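Local coordinates for protein mandelate racemase/muconate lactonizing enzyme (Roseovarius nubinhibens, PDB 2QDD) that is of unknown function but belongs to the mandelate racemase/muconate lactonizing family of magnesium-dependent enzymes in the enolase superfamily, at residues H57-A62 / M241-L246. Numbering follows the deposited sequence. Where two conformers were deposited one is given.
Sequences HSYLPA and MLDECL
Tyr59 holds its ring CG anti to the backbone N, beside the carbonyl carbon (chi1 179°), which extends the ring from its own loop until the hydroxyl meets Glu244, whose chain bends at chi2 and lifts its carboxylate to it. Tyr59 OH donates a 2.7 Å hydrogen bond to Glu244 OE2, reaching that oxygen on its anti side and 28° out of the carboxylate plane. Ring and carboxylate stand 79° apart, with OE2 at the ring edge. A tyrosine suits the place because a long, stiff ring can reach across from the loop and still end in a donor. Tyr59 OH also accepts a hydrogen bond from a water, 2.9 Å away, which donates to Asp243 OD1 at 2.8 Å. The phenol thereby touches, directly or through water, two magnesium ligands, Glu244 and Asp243; no metal is bound to this chain in the model. Lys267 hydrogen-bonds Tyr59 OH as well and forms a salt bridge with Asp243 OD2, while Arg270 forms one with Asp243 OD1. A phenylalanine in place of Tyr59 would probably leave Glu244 OE2 without this donor and the bridging water without one anchor. Leu60 CD2 lies 4.0 Å from Glu244 CB, an apolar branch against the acid's aliphatic part. As in the enolase superfamily, the N-terminal capping domain, through its loop between strand 47-52 and helix 64-78, closes over the C-terminal end of barrel strand 240-242, at the type I turn leading to helix 249-258.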
ATOM      1  N   HIS A  57      19.534   6.146 -34.297  1.00 38.31           N
ATOM      2  CA  HIS A  57      18.265   6.819 -34.041  1.00 31.84           C
ATOM      3  C   HIS A  57      17.203   5.879 -33.462  1.00 33.58           C
ATOM      4  O   HIS A  57      16.054   6.278 -33.306  1.00 37.87           O
ATOM      5  CB  HIS A  57      17.751   7.517 -35.310  1.00 33.35           C
ATOM      6  CG  HIS A  57      17.698   6.633 -36.518  1.00 33.67           C
ATOM      7  ND1 HIS A  57      16.695   5.708 -36.720  1.00 33.49           N
ATOM      8  CD2 HIS A  57      18.520   6.538 -37.590  1.00 33.76           C
ATOM      9  CE1 HIS A  57      16.908   5.073 -37.860  1.00 30.64           C
ATOM     10  NE2 HIS A  57      18.008   5.559 -38.408  1.00 40.93           N
ATOM     11  N   SER A  58      17.599   4.645 -33.139  1.00 30.60           N
ATOM     12  CA  SER A  58      16.655   3.636 -32.666  0.50 32.32           C
ATOM     13  C   SER A  58      16.861   3.268 -31.194  1.00 31.62           C
ATOM     14  O   SER A  58      15.999   2.638 -30.581  1.00 35.41           O
ATOM     15  CB  SER A  58      16.702   2.391 -33.562  0.50 31.79           C
ATOM     16  OG  SER A  58      17.696   1.475 -33.140  0.50 40.81           O
ATOM     17  N   TYR A  59      17.996   3.673 -30.631  1.00 30.62           N
ATOM     18  CA  TYR A  59      18.379   3.295 -29.271  1.00 26.77           C
ATOM     19  C   TYR A  59      17.567   4.024 -28.191  1.00 30.36           C
ATOM     20  O   TYR A  59      17.044   3.394 -27.270  1.00 30.80           O
ATOM     21  CB  TYR A  59      19.885   3.515 -29.066  1.00 26.84           C
ATOM     22  CG  TYR A  59      20.392   3.172 -27.685  1.00 27.63           C
ATOM     23  CD1 TYR A  59      20.324   1.869 -27.192  1.00 28.84           C
ATOM     24  CD2 TYR A  59      20.953   4.152 -26.875  1.00 26.78           C
ATOM     25  CE1 TYR A  59      20.786   1.558 -25.916  1.00 29.24           C
ATOM     26  CE2 TYR A  59      21.415   3.856 -25.598  1.00 31.45           C
ATOM     27  CZ  TYR A  59      21.328   2.560 -25.125  1.00 28.95           C
ATOM     28  OH  TYR A  59      21.794   2.273 -23.859  1.00 36.87           O
ATOM     29  N   LEU A  60      17.478   5.345 -28.321  1.00 24.86           N
ATOM     30  CA  LEU A  60      16.806   6.216 -27.365  1.00 27.17           C
ATOM     31  C   LEU A  60      15.997   7.249 -28.167  1.00 29.60           C
ATOM     32  O   LEU A  60      16.180   7.350 -29.385  1.00 25.94           O
ATOM     33  CB  LEU A  60      17.849   6.924 -26.484  1.00 26.74           C
ATOM     34  CG  LEU A  60      18.482   6.141 -25.333  1.00 24.48           C
ATOM     35  CD1 LEU A  60      19.572   6.962 -24.688  1.00 23.32           C
ATOM     36  CD2 LEU A  60      17.468   5.661 -24.294  1.00 24.47           C
ATOM     37  N   PRO A  61      15.086   8.007 -27.503  1.00 31.50           N
ATOM     38  CA  PRO A  61      14.465   9.168 -28.163  1.00 29.49           C
ATOM     39  C   PRO A  61      15.446  10.280 -28.522  1.00 27.62           C
ATOM     40  O   PRO A  61      15.478  11.327 -27.864  1.00 32.21           O
ATOM     41  CB  PRO A  61      13.447   9.663 -27.127  1.00 29.97           C
ATOM     42  CG  PRO A  61      13.232   8.515 -26.223  1.00 34.54           C
ATOM     43  CD  PRO A  61      14.536   7.811 -26.151  1.00 26.20           C
ATOM     44  N   ALA A  62      16.213  10.046 -29.584  1.00 26.10           N
ATOM     45  CA  ALA A  62      17.365  10.864 -29.949  1.00 24.91           C
ATOM     46  C   ALA A  62      17.798  10.522 -31.370  1.00 22.96           C
ATOM     47  O   ALA A  62      17.836   9.354 -31.745  1.00 28.28           O
ATOM     48  CB  ALA A  62      18.514  10.616 -28.987  1.00 23.91           C
ATOM     49  N   MET A 241      20.113  -3.589 -12.592  1.00 27.55           N
ATOM     50  CA  MET A 241      20.655  -2.304 -13.024  1.00 26.75           C
ATOM     51  C   MET A 241      19.708  -1.710 -14.066  1.00 28.07           C
ATOM     52  O   MET A 241      19.412  -2.352 -15.076  1.00 31.42           O
ATOM     53  CB  MET A 241      22.049  -2.526 -13.624  1.00 27.10           C
ATOM     54  CG  MET A 241      22.672  -1.345 -14.368  1.00 27.12           C
ATOM     55  SD  MET A 241      23.692  -0.247 -13.380  1.00 30.24           S
ATOM     56  CE  MET A 241      24.595  -1.359 -12.291  1.00 31.40           C
ATOM     57  N   LEU A 242      19.221  -0.499 -13.814  1.00 25.14           N
ATOM     58  CA  LEU A 242      18.387   0.197 -14.795  1.00 24.31           C
ATOM     59  C   LEU A 242      19.188   1.208 -15.599  1.00 27.17           C
ATOM     60  O   LEU A 242      20.235   1.663 -15.147  1.00 25.56           O
ATOM     61  CB  LEU A 242      17.205   0.883 -14.118  1.00 21.72           C
ATOM     62  CG  LEU A 242      16.190  -0.025 -13.425  1.00 27.04           C
ATOM     63  CD1 LEU A 242      15.105   0.830 -12.827  1.00 21.73           C
ATOM     64  CD2 LEU A 242      15.598  -1.058 -14.370  1.00 25.71           C
ATOM     65  N   ASP A 243      18.689   1.547 -16.790  1.00 25.37           N
ATOM     66  CA  ASP A 243      19.422   2.376 -17.754  1.00 25.57           C
ATOM     67  C   ASP A 243      18.450   3.148 -18.652  1.00 24.05           C
ATOM     68  O   ASP A 243      18.120   4.296 -18.366  1.00 23.54           O
ATOM     69  CB  ASP A 243      20.401   1.510 -18.573  1.00 34.74           C
ATOM     70  CG  ASP A 243      21.291   2.329 -19.528  1.00 38.99           C
ATOM     71  OD1 ASP A 243      21.359   3.573 -19.415  1.00 43.87           O
ATOM     72  OD2 ASP A 243      21.937   1.709 -20.401  1.00 46.13           O
ATOM     73  N   GLU A 244      17.979   2.510 -19.718  1.00 26.09           N
ATOM     74  CA  GLU A 244      17.327   3.217 -20.827  1.00 28.37           C
ATOM     75  C   GLU A 244      15.939   3.779 -20.515  1.00 31.23           C
ATOM     76  O   GLU A 244      15.482   4.692 -21.199  1.00 35.59           O
ATOM     77  CB  GLU A 244      17.270   2.330 -22.072  1.00 28.51           C
ATOM     78  CG  GLU A 244      18.640   2.048 -22.697  1.00 29.26           C
ATOM     79  CD  GLU A 244      19.273   0.758 -22.192  1.00 38.36           C
ATOM     80  OE1 GLU A 244      18.765   0.183 -21.207  1.00 39.26           O
ATOM     81  OE2 GLU A 244      20.283   0.312 -22.779  1.00 47.72           O
ATOM     82  N   CYS A 245      15.275   3.241 -19.489  1.00 26.93           N
ATOM     83  CA  CYS A 245      13.941   3.712 -19.101  1.00 31.47           C
ATOM     84  C   CYS A 245      13.962   4.997 -18.273  1.00 28.69           C
ATOM     85  O   CYS A 245      12.909   5.556 -17.968  1.00 37.89           O
ATOM     86  CB  CYS A 245      13.137   2.613 -18.389  1.00 30.63           C
ATOM     87  SG  CYS A 245      13.880   1.946 -16.870  1.00 37.82           S
ATOM     88  N   LEU A 246      15.156   5.463 -17.919  1.00 25.92           N
ATOM     89  CA  LEU A 246      15.311   6.576 -16.990  1.00 31.85           C
ATOM     90  C   LEU A 246      15.645   7.883 -17.713  1.00 32.53           C
ATOM     91  O   LEU A 246      16.808   8.205 -17.935  1.00 39.95           O
ATOM     92  CB  LEU A 246      16.395   6.256 -15.961  1.00 34.58           C
ATOM     93  CG  LEU A 246      16.267   4.996 -15.109  1.00 34.16           C
ATOM     94  CD1 LEU A 246      17.644   4.625 -14.615  1.00 36.05           C
ATOM     95  CD2 LEU A 246      15.309   5.208 -13.946  1.00 33.45           C
TER
HETATM   96  O   HOH W   1      21.068   4.383 -22.067  1.00 35.91           O